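Local coordinates for protein glycerol-3-phosphate dehydrogenase [NAD(+)] (Dunaliella salina, PDB 6IUY) that probably interconverts dihydroxyacetone phosphate and sn-glycerol 3-phosphate with NAD, and joins this dehydrogenase to a phosphatase domain for direct conversion of dihydroxyacetone phosphate to glycerol, at residues K122-E127 and A252-Y257; N116-L121 and S144-P149; D30-A35 and A240-R245. All coordinates share one frame; numbering follows the deposited sequence.

Contact 1. Residues K122-E127 and A252-Y257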
loop_
_atom_site.group_PDB
_atom_site.type_symbol
_atom_site.label_atom_id
_atom_site.label_comp_id
_atom_site.label_asym_id
_atom_site.label_seq_id
_atom_site.Cartn_x
_atom_site.Cartn_y
_atom_site.Cartn_z
ATOM N N LYS A 122 3.033 -0.014 35.121
ATOM C CA LYS A 122 3.535 0.536 33.868
ATOM C C LYS A 122 3.851 -0.592 32.854
ATOM O O LYS A 122 3.622 -0.443 31.654
ATOM C CB LYS A 122 4.757 1.426 34.142
ATOM C CG LYS A 122 4.432 2.569 35.134
ATOM C CD LYS A 122 5.481 3.673 35.192
ATOM C CE LYS A 122 5.309 4.652 34.047
ATOM N NZ LYS A 122 6.215 5.821 34.204
ATOM N N ALA A 123 4.331 -1.728 33.355
ATOM C CA ALA A 123 4.710 -2.858 32.515
ATOM C C ALA A 123 3.532 -3.431 31.746
ATOM O O ALA A 123 3.725 -4.022 30.683
ATOM C CB ALA A 123 5.363 -3.953 33.357
ATOM N N ARG A 124 2.316 -3.277 32.268
ATOM C CA ARG A 124 1.137 -3.704 31.510
ATOM C C ARG A 124 0.323 -2.527 30.935
ATOM O O ARG A 124 -0.883 -2.649 30.686
ATOM C CB ARG A 124 0.233 -4.585 32.376
ATOM C CG ARG A 124 -0.552 -3.844 33.434
ATOM C CD ARG A 124 -1.326 -4.829 34.307
ATOM N NE ARG A 124 -0.416 -5.673 35.074
ATOM C CZ ARG A 124 -0.777 -6.805 35.661
ATOM N NH1 ARG A 124 -2.026 -7.224 35.556
ATOM N NH2 ARG A 124 0.106 -7.517 36.348
ATOM N N GLY A 125 0.980 -1.389 30.724
ATOM C CA GLY A 125 0.332 -0.270 30.061
ATOM C C GLY A 125 -0.685 0.528 30.862
ATOM O O GLY A 125 -1.395 1.355 30.302
ATOM N N VAL A 126 -0.781 0.291 32.165
ATOM C CA VAL A 126 -1.588 1.177 33.006
ATOM C C VAL A 126 -0.804 2.477 33.207
ATOM O O VAL A 126 0.352 2.437 33.612
ATOM C CB VAL A 126 -1.931 0.530 34.359
ATOM C CG1 VAL A 126 -2.700 1.504 35.258
ATOM C CG2 VAL A 126 -2.757 -0.720 34.142
ATOM N N GLU A 127 -1.397 3.625 32.896
ATOM C CA GLU A 127 -0.681 4.885 33.136
ATOM C C GLU A 127 -0.771 5.307 34.598
ATOM O O GLU A 127 -1.831 5.230 35.222
ATOM C CB GLU A 127 -1.194 6.023 32.238
ATOM C CG GLU A 127 -0.311 6.230 30.994
ATOM C CD GLU A 127 0.447 7.546 31.003
ATOM O OE1 GLU A 127 -0.181 8.571 30.680
ATOM O OE2 GLU A 127 1.665 7.564 31.311
ATOM N N ALA A 252 -1.183 -8.318 44.466
ATOM C CA ALA A 252 -1.688 -9.676 44.327
ATOM C C ALA A 252 -3.129 -9.729 43.827
ATOM O O ALA A 252 -3.688 -10.814 43.658
ATOM C CB ALA A 252 -1.565 -10.413 45.656
ATOM N N LYS A 253 -3.745 -8.574 43.609
ATOM C CA LYS A 253 -5.080 -8.557 43.020
ATOM C C LYS A 253 -5.006 -8.066 41.575
ATOM O O LYS A 253 -6.022 -8.020 40.872
ATOM C CB LYS A 253 -6.038 -7.700 43.849
ATOM C CG LYS A 253 -6.331 -8.272 45.243
ATOM C CD LYS A 253 -6.840 -9.709 45.150
ATOM C CE LYS A 253 -7.017 -10.350 46.524
ATOM N NZ LYS A 253 -7.190 -11.829 46.440
ATOM N N LEU A 254 -3.799 -7.710 41.140
ATOM C CA LEU A 254 -3.542 -7.424 39.720
ATOM C C LEU A 254 -3.845 -8.662 38.886
ATOM O O LEU A 254 -3.391 -9.764 39.227
ATOM C CB LEU A 254 -2.086 -6.998 39.490
ATOM C CG LEU A 254 -1.646 -5.584 39.872
ATOM C CD1 LEU A 254 -0.165 -5.404 39.610
ATOM C CD2 LEU A 254 -2.436 -4.559 39.096
ATOM N N LYS A 255 -4.607 -8.505 37.803
ATOM C CA LYS A 255 -4.888 -9.655 36.944
ATOM C C LYS A 255 -3.588 -10.221 36.352
ATOM O O LYS A 255 -2.688 -9.468 35.945
ATOM C CB LYS A 255 -5.863 -9.288 35.823
ATOM C CG LYS A 255 -6.635 -10.501 35.291
ATOM C CD LYS A 255 -7.540 -10.136 34.128
ATOM C CE LYS A 255 -8.430 -11.305 33.701
ATOM N NZ LYS A 255 -9.421 -10.919 32.644
ATOM N N ARG A 256 -3.478 -11.550 36.350
ATOM C CA ARG A 256 -2.372 -12.239 35.684
ATOM C C ARG A 256 -2.969 -13.179 34.652
ATOM O O ARG A 256 -3.666 -14.138 34.998
ATOM C CB ARG A 256 -1.503 -13.017 36.669
ATOM C CG ARG A 256 -0.213 -13.502 36.053
ATOM C CD ARG A 256 0.532 -14.484 36.944
ATOM N NE ARG A 256 1.075 -13.852 38.136
ATOM C CZ ARG A 256 0.633 -14.080 39.370
ATOM N NH1 ARG A 256 -0.358 -14.940 39.580
ATOM N NH2 ARG A 256 1.191 -13.451 40.399
ATOM N N TYR A 257 -2.707 -12.898 33.383
ATOM C CA TYR A 257 -3.370 -13.601 32.295
ATOM C C TYR A 257 -2.782 -14.992 32.095
ATOM O O TYR A 257 -1.563 -15.136 32.036
ATOM C CB TYR A 257 -3.264 -12.776 31.010
ATOM C CG TYR A 257 -4.149 -11.557 31.011
ATOM C CD1 TYR A 257 -3.763 -10.385 31.655
ATOM C CD2 TYR A 257 -5.379 -11.577 30.379
ATOM C CE1 TYR A 257 -4.599 -9.264 31.663
ATOM C CE2 TYR A 257 -6.203 -10.465 30.366
ATOM C CZ TYR A 257 -5.812 -9.320 31.013
ATOM O OH TYR A 257 -6.649 -8.231 31.003
#
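Arg124 reaches the linker through its guanidinium, which donates from NH1 to the backbone carbonyl oxygen of Lys255. The modelled NH1 to Lys255 O distance of 2.4 Å is too short to be taken literally, but the N-H...O angle of 152° is reasonable and the oxygen lies near the guanidinium plane, at its edge. Leu254 covers one face: its CD1 sits 3.8 Å above the plane, shifted toward the rim, and its CB is 3.9 Å from NH2 of Arg124. The arginine chain leaves the backbone with CG between N and the carbonyl carbon (chi1 74°) and kinks again at chi3 (65°), bringing the guanidinium under Leu254. Arg124 is where helix 114-123 stops. Gly125, with positive phi, is the C-prime residue of a Schellman motif, with hydrogen bonds from Val126 N to Leu121 O and Gly125 N to Lys122 O. The partner, 252-257, runs from helix 247-251 into strand 257-262, the first strand of the Rossmann-type NAD domain, so the arginine ties the haloacid dehalogenase-like domain to the segment leading there. Further out, Arg124 NH2 is hydrogen-bonded to Gly287 O, and Leu254 also packs on Ala120, Leu121 and Trp32.

Contact 2. Residues N116-L121 and S144-P149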
loop_
_atom_site.group_PDB
_atom_site.type_symbol
_atom_site.label_atom_id
_atom_site.label_comp_id
_atom_site.label_asym_id
_atom_site.label_seq_id
_atom_site.Cartn_x
_atom_site.Cartn_y
_atom_site.Cartn_z
ATOM N N ASN A 116 7.764 -1.625 43.337
ATOM C CA ASN A 116 7.353 -2.842 42.639
ATOM C C ASN A 116 5.938 -2.740 42.073
ATOM O O ASN A 116 5.659 -3.262 40.998
ATOM C CB ASN A 116 7.440 -4.077 43.557
ATOM C CG ASN A 116 8.862 -4.491 43.845
ATOM O OD1 ASN A 116 9.799 -4.039 43.187
ATOM N ND2 ASN A 116 9.037 -5.364 44.838
ATOM N N LEU A 117 5.035 -2.093 42.805
ATOM C CA LEU A 117 3.663 -1.954 42.335
ATOM C C LEU A 117 3.568 -1.020 41.128
ATOM O O LEU A 117 2.891 -1.324 40.142
ATOM C CB LEU A 117 2.764 -1.437 43.450
ATOM C CG LEU A 117 1.384 -0.992 42.979
ATOM C CD1 LEU A 117 0.694 -2.110 42.226
ATOM C CD2 LEU A 117 0.555 -0.577 44.181
ATOM N N ILE A 118 4.246 0.119 41.205
ATOM C CA ILE A 118 4.167 1.094 40.133
ATOM C C ILE A 118 4.836 0.528 38.867
ATOM O O ILE A 118 4.309 0.685 37.765
ATOM C CB ILE A 118 4.789 2.451 40.568
ATOM C CG1 ILE A 118 3.826 3.158 41.536
ATOM C CG2 ILE A 118 5.056 3.342 39.361
ATOM C CD1 ILE A 118 4.400 4.381 42.252
ATOM N N ALA A 119 5.967 -0.162 39.029
ATOM C CA ALA A 119 6.642 -0.824 37.903
ATOM C C ALA A 119 5.733 -1.833 37.212
ATOM O O ALA A 119 5.686 -1.903 35.983
ATOM C CB ALA A 119 7.907 -1.507 38.367
ATOM N N ALA A 120 5.017 -2.617 38.013
ATOM C CA ALA A 120 4.085 -3.597 37.496
ATOM C C ALA A 120 2.987 -2.933 36.663
ATOM O O ALA A 120 2.652 -3.399 35.564
ATOM C CB ALA A 120 3.473 -4.395 38.640
ATOM N N LEU A 121 2.413 -1.855 37.193
ATOM C CA LEU A 121 1.349 -1.149 36.487
ATOM C C LEU A 121 1.870 -0.648 35.132
ATOM O O LEU A 121 1.237 -0.862 34.101
ATOM C CB LEU A 121 0.800 0.011 37.334
ATOM C CG LEU A 121 0.045 -0.381 38.614
ATOM C CD1 LEU A 121 -0.066 0.803 39.562
ATOM C CD2 LEU A 121 -1.347 -0.942 38.303
ATOM N N SER A 144 10.656 11.112 39.172
ATOM C CA SER A 144 11.823 10.717 38.399
ATOM C C SER A 144 12.275 9.292 38.737
ATOM O O SER A 144 12.685 8.522 37.863
ATOM C CB SER A 144 12.963 11.705 38.639
ATOM O OG SER A 144 14.217 11.156 38.260
ATOM N N HIS A 145 12.184 8.945 40.013
ATOM C CA HIS A 145 12.674 7.667 40.497
ATOM C C HIS A 145 11.738 6.549 40.098
ATOM O O HIS A 145 12.186 5.444 39.808
ATOM C CB HIS A 145 12.842 7.693 42.019
ATOM C CG HIS A 145 13.439 6.441 42.581
ATOM N ND1 HIS A 145 14.800 6.235 42.650
ATOM C CD2 HIS A 145 12.859 5.332 43.100
ATOM C CE1 HIS A 145 15.034 5.050 43.189
ATOM N NE2 HIS A 145 13.876 4.481 43.467
ATOM N N LEU A 146 10.439 6.835 40.091
ATOM C CA LEU A 146 9.443 5.834 39.724
ATOM C C LEU A 146 9.237 5.768 38.208
ATOM O O LEU A 146 8.340 5.073 37.726
ATOM C CB LEU A 146 8.111 6.122 40.423
ATOM C CG LEU A 146 8.124 5.994 41.951
ATOM C CD1 LEU A 146 6.826 6.503 42.522
ATOM C CD2 LEU A 146 8.380 4.539 42.378
ATOM N N LYS A 147 10.070 6.487 37.462
ATOM C CA LYS A 147 9.925 6.538 36.009
ATOM C C LYS A 147 8.613 7.209 35.607
ATOM O O LYS A 147 8.068 6.923 34.539
ATOM C CB LYS A 147 9.989 5.124 35.397
ATOM C CG LYS A 147 11.199 4.301 35.817
ATOM C CD LYS A 147 12.464 5.159 35.816
ATOM C CE LYS A 147 13.712 4.339 36.144
ATOM N NZ LYS A 147 14.912 5.221 36.305
ATOM N N ILE A 148 8.088 8.079 36.465
ATOM C CA ILE A 148 6.885 8.814 36.108
ATOM C C ILE A 148 7.285 10.176 35.559
ATOM O O ILE A 148 8.029 10.922 36.197
ATOM C CB ILE A 148 5.926 8.973 37.304
ATOM C CG1 ILE A 148 5.628 7.612 37.922
ATOM C CG2 ILE A 148 4.632 9.641 36.869
ATOM C CD1 ILE A 148 4.537 7.648 38.926
ATOM N N PRO A 149 6.806 10.500 34.359
ATOM C CA PRO A 149 7.175 11.769 33.729
ATOM C C PRO A 149 6.528 12.957 34.439
ATOM O O PRO A 149 5.465 12.808 35.055
ATOM C CB PRO A 149 6.644 11.615 32.300
ATOM C CG PRO A 149 5.499 10.650 32.436
ATOM C CD PRO A 149 5.906 9.694 33.517
#
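Ile118 and Leu146 meet through branches that both start beside their backbone N: chi1 is -74° for CG1 of Ile118 and -66° for CG of Leu146. Ile118 then runs on extended (chi2 169°), which carries its CD1 outward from helix 114-123 to the fork of the leucine. The setting is the parallel sheet of the haloacid dehalogenase-like domain. Helix 114-123 leads into strand 127-131, and helix 136-145 makes the beta-alpha-beta crossover from that strand to strand 153-154. The contact therefore joins one helix to the C-terminal end of its neighbour, above the strand that links them; Ile118 and Ile148 both rest on Val128.

The helix containing Ser144 and His145 ends here. Leu146 is the first residue to leave helical geometry, and Lys147, with positive phi, is the C-prime residue of a Schellman motif, its N only weakly bonded to Ser144 O. This turn points Leu146 at Ile118 and lets the end of Ile148 swing back toward it. The isoleucine and leucine side chains cross at about a right angle, and all three touching residues are buried and apolar. A polar tie lies alongside, where His145 NE2 is hydrogen-bonded to Glu115 OE1. The modelled separation of 3.2 Å between Ile118 CD1 and Leu146 CD1 is tighter than normal van der Waals contact and its exact value is doubtful; CD1 of Ile118 is 4.0 Å from Leu146 CD2. On the other branch, Ile118 CG2 lies 4.4 Å from Ile148 CD1.

Contact 3. Residues D30-A35 and A240-R245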
loop_
_atom_site.group_PDB
_atom_site.type_symbol
_atom_site.label_atom_id
_atom_site.label_comp_id
_atom_site.label_asym_id
_atom_site.label_seq_id
_atom_site.Cartn_x
_atom_site.Cartn_y
_atom_site.Cartn_z
ATOM N N ASP A 30 -12.845 -5.403 40.127
ATOM C CA ASP A 30 -12.888 -5.332 38.677
ATOM C C ASP A 30 -12.236 -4.032 38.180
ATOM O O ASP A 30 -11.412 -4.058 37.259
ATOM C CB ASP A 30 -14.335 -5.436 38.184
ATOM C CG ASP A 30 -14.430 -5.810 36.714
ATOM O OD1 ASP A 30 -15.260 -5.199 36.003
ATOM O OD2 ASP A 30 -13.688 -6.721 36.272
ATOM N N LEU A 31 -12.598 -2.906 38.800
ATOM C CA LEU A 31 -12.060 -1.600 38.405
ATOM C C LEU A 31 -10.547 -1.521 38.586
ATOM O O LEU A 31 -9.855 -0.877 37.800
ATOM C CB LEU A 31 -12.723 -0.474 39.193
ATOM C CG LEU A 31 -14.075 0.009 38.691
ATOM C CD1 LEU A 31 -14.617 1.074 39.626
ATOM C CD2 LEU A 31 -13.956 0.552 37.274
ATOM N N TRP A 32 -10.041 -2.182 39.622
ATOM C CA TRP A 32 -8.614 -2.256 39.868
ATOM C C TRP A 32 -7.917 -3.047 38.775
ATOM O O TRP A 32 -6.855 -2.661 38.284
ATOM C CB TRP A 32 -8.346 -2.905 41.214
ATOM C CG TRP A 32 -6.907 -3.165 41.482
ATOM C CD1 TRP A 32 -6.317 -4.381 41.677
ATOM C CD2 TRP A 32 -5.866 -2.191 41.600
ATOM N NE1 TRP A 32 -4.971 -4.222 41.924
ATOM C CE2 TRP A 32 -4.668 -2.886 41.871
ATOM C CE3 TRP A 32 -5.827 -0.796 41.498
ATOM C CZ2 TRP A 32 -3.442 -2.235 42.038
ATOM C CZ3 TRP A 32 -4.601 -0.146 41.672
ATOM C CH2 TRP A 32 -3.431 -0.868 41.941
ATOM N N GLN A 33 -8.526 -4.167 38.402
ATOM C CA GLN A 33 -7.936 -5.062 37.424
ATOM C C GLN A 33 -8.063 -4.506 36.004
ATOM O O GLN A 33 -7.198 -4.733 35.150
ATOM C CB GLN A 33 -8.585 -6.450 37.530
ATOM C CG GLN A 33 -8.048 -7.270 38.699
ATOM C CD GLN A 33 -8.653 -8.667 38.784
ATOM O OE1 GLN A 33 -9.628 -8.988 38.101
ATOM N NE2 GLN A 33 -8.077 -9.498 39.642
ATOM N N GLN A 34 -9.142 -3.768 35.773
ATOM C CA GLN A 34 -9.450 -3.231 34.458
ATOM C C GLN A 34 -9.031 -1.760 34.361
ATOM O O GLN A 34 -9.525 -1.023 33.514
ATOM C CB GLN A 34 -10.946 -3.377 34.181
ATOM C CG GLN A 34 -11.289 -3.827 32.784
ATOM C CD GLN A 34 -10.944 -5.276 32.556
ATOM O OE1 GLN A 34 -10.989 -6.088 33.484
ATOM N NE2 GLN A 34 -10.583 -5.614 31.319
ATOM N N ALA A 35 -8.136 -1.336 35.250
ATOM C CA ALA A 35 -7.779 0.073 35.367
ATOM C C ALA A 35 -7.026 0.565 34.146
ATOM O O ALA A 35 -6.202 -0.154 33.586
ATOM C CB ALA A 35 -6.938 0.310 36.615
ATOM N N ALA A 240 -13.800 4.849 51.971
ATOM C CA ALA A 240 -12.952 4.300 50.917
ATOM C C ALA A 240 -13.585 3.069 50.284
ATOM O O ALA A 240 -14.318 2.319 50.938
ATOM C CB ALA A 240 -11.576 3.957 51.465
ATOM N N ASP A 241 -13.283 2.858 49.006
ATOM C CA ASP A 241 -13.797 1.716 48.263
ATOM C C ASP A 241 -13.033 0.448 48.599
ATOM O O ASP A 241 -13.454 -0.660 48.257
ATOM C CB ASP A 241 -13.716 1.983 46.760
ATOM C CG ASP A 241 -14.839 2.853 46.264
ATOM O OD1 ASP A 241 -15.991 2.614 46.679
ATOM O OD2 ASP A 241 -14.574 3.767 45.455
ATOM N N TRP A 242 -11.905 0.613 49.271
ATOM C CA TRP A 242 -11.031 -0.509 49.556
ATOM C C TRP A 242 -9.921 0.001 50.466
ATOM O O TRP A 242 -9.250 0.973 50.141
ATOM C CB TRP A 242 -10.484 -1.099 48.244
ATOM C CG TRP A 242 -9.619 -2.313 48.374
ATOM C CD1 TRP A 242 -9.308 -2.984 49.517
ATOM C CD2 TRP A 242 -8.950 -3.007 47.309
ATOM N NE1 TRP A 242 -8.486 -4.051 49.234
ATOM C CE2 TRP A 242 -8.249 -4.085 47.887
ATOM C CE3 TRP A 242 -8.874 -2.820 45.926
ATOM C CZ2 TRP A 242 -7.487 -4.973 47.130
ATOM C CZ3 TRP A 242 -8.114 -3.694 45.181
ATOM C CH2 TRP A 242 -7.434 -4.762 45.782
ATOM N N PHE A 243 -9.752 -0.629 51.624
ATOM C CA PHE A 243 -8.714 -0.214 52.564
ATOM C C PHE A 243 -7.606 -1.251 52.607
ATOM O O PHE A 243 -7.871 -2.439 52.792
ATOM C CB PHE A 243 -9.294 0.003 53.972
ATOM C CG PHE A 243 -8.248 0.266 55.016
ATOM C CD1 PHE A 243 -7.618 1.497 55.088
ATOM C CD2 PHE A 243 -7.884 -0.719 55.917
ATOM C CE1 PHE A 243 -6.643 1.743 56.040
ATOM C CE2 PHE A 243 -6.913 -0.478 56.874
ATOM C CZ PHE A 243 -6.291 0.753 56.936
ATOM N N VAL A 244 -6.366 -0.803 52.435
ATOM C CA VAL A 244 -5.241 -1.725 52.432
ATOM C C VAL A 244 -4.112 -1.228 53.317
ATOM O O VAL A 244 -3.959 -0.023 53.532
ATOM C CB VAL A 244 -4.696 -1.967 50.994
ATOM C CG1 VAL A 244 -5.729 -1.559 49.948
ATOM C CG2 VAL A 244 -3.386 -1.232 50.776
ATOM N N ARG A 245 -3.324 -2.170 53.829
ATOM C CA ARG A 245 -2.224 -1.857 54.737
ATOM C C ARG A 245 -0.878 -2.099 54.067
ATOM O O ARG A 245 0.108 -1.413 54.351
ATOM C CB ARG A 245 -2.336 -2.683 56.021
ATOM C CG ARG A 245 -3.449 -2.227 56.952
ATOM C CD ARG A 245 -3.402 -2.961 58.283
ATOM N NE ARG A 245 -4.270 -2.337 59.283
ATOM C CZ ARG A 245 -5.569 -2.604 59.426
ATOM N NH1 ARG A 245 -6.161 -3.487 58.624
ATOM N NH2 ARG A 245 -6.278 -1.983 60.366
#
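Trp242 meets Trp32 edge to face, and the 240-245 chain leads up to and away from that meeting. Asp241 comes just before it and accepts a hydrogen bond at OD2 from Phe224 N, fastening the chain at Asp241 to the neighbouring strand 223-227. Trp242 follows, its backbone paired with Cys226 and its CG anti to the backbone N (chi1 -177°), which sends the indole across toward helix 26-33. CZ3 of Trp242 comes down over the face of Trp32 at its rim, offset from the ring centre, 3.9 Å from Trp32 CG, 4.0 Å from Trp32 CD1 and 4.1 Å from Trp32 CB. The two planes stand at 89° and the centroids of the Trp32 five-membered and Trp242 six-membered rings are 5.4 Å apart, a T-shaped (edge-to-face) stack. Next along the strand, Phe243 turns its ring edge to the guanidinium face of Arg245, with CE2 of Phe243 3.5 Å above the centre of that group. Val244 points back to the buried side, where its CG1 lies 3.8 Å above one face of the Trp242 indole, toward the rim.

Strand 242-244 is the outermost strand within this chain of the parallel haloacid dehalogenase-like sheet, so the contact joins its edge to the N-terminal helix 26-33. NE1 of Trp32 is spent on Leu250 O of helix 247-251, on which Trp242 also packs. The atoms that meet across the stack are carbons, and any electrostatic gain at this rim is probably small, leaving mainly dispersion and shape.

The three contacts interlock around helices 26-33 and 114-123. Contacts 1 and 2 share helix 114-123, their centres about 12 Å apart, and the Schellman turn that ends it spans both, with Val126 N probably donating to Leu121 O (3.0 Å). Contacts 1 and 3, centres about 13 Å apart, are joined by a hydrogen bond from Gln33 NE2 to Lys253 O, 2.8 Å. Contacts 2 and 3, centres about 18 Å apart, meet more loosely, with Leu117 CD1 4.1 Å from Trp32 CZ2. Contact 2 comes nearest the phosphatase-type site: the side chain of Ile118 is about 14 Å from the bound magnesium ion and about 10 Å from the side chain of Asp41, a magnesium ligand.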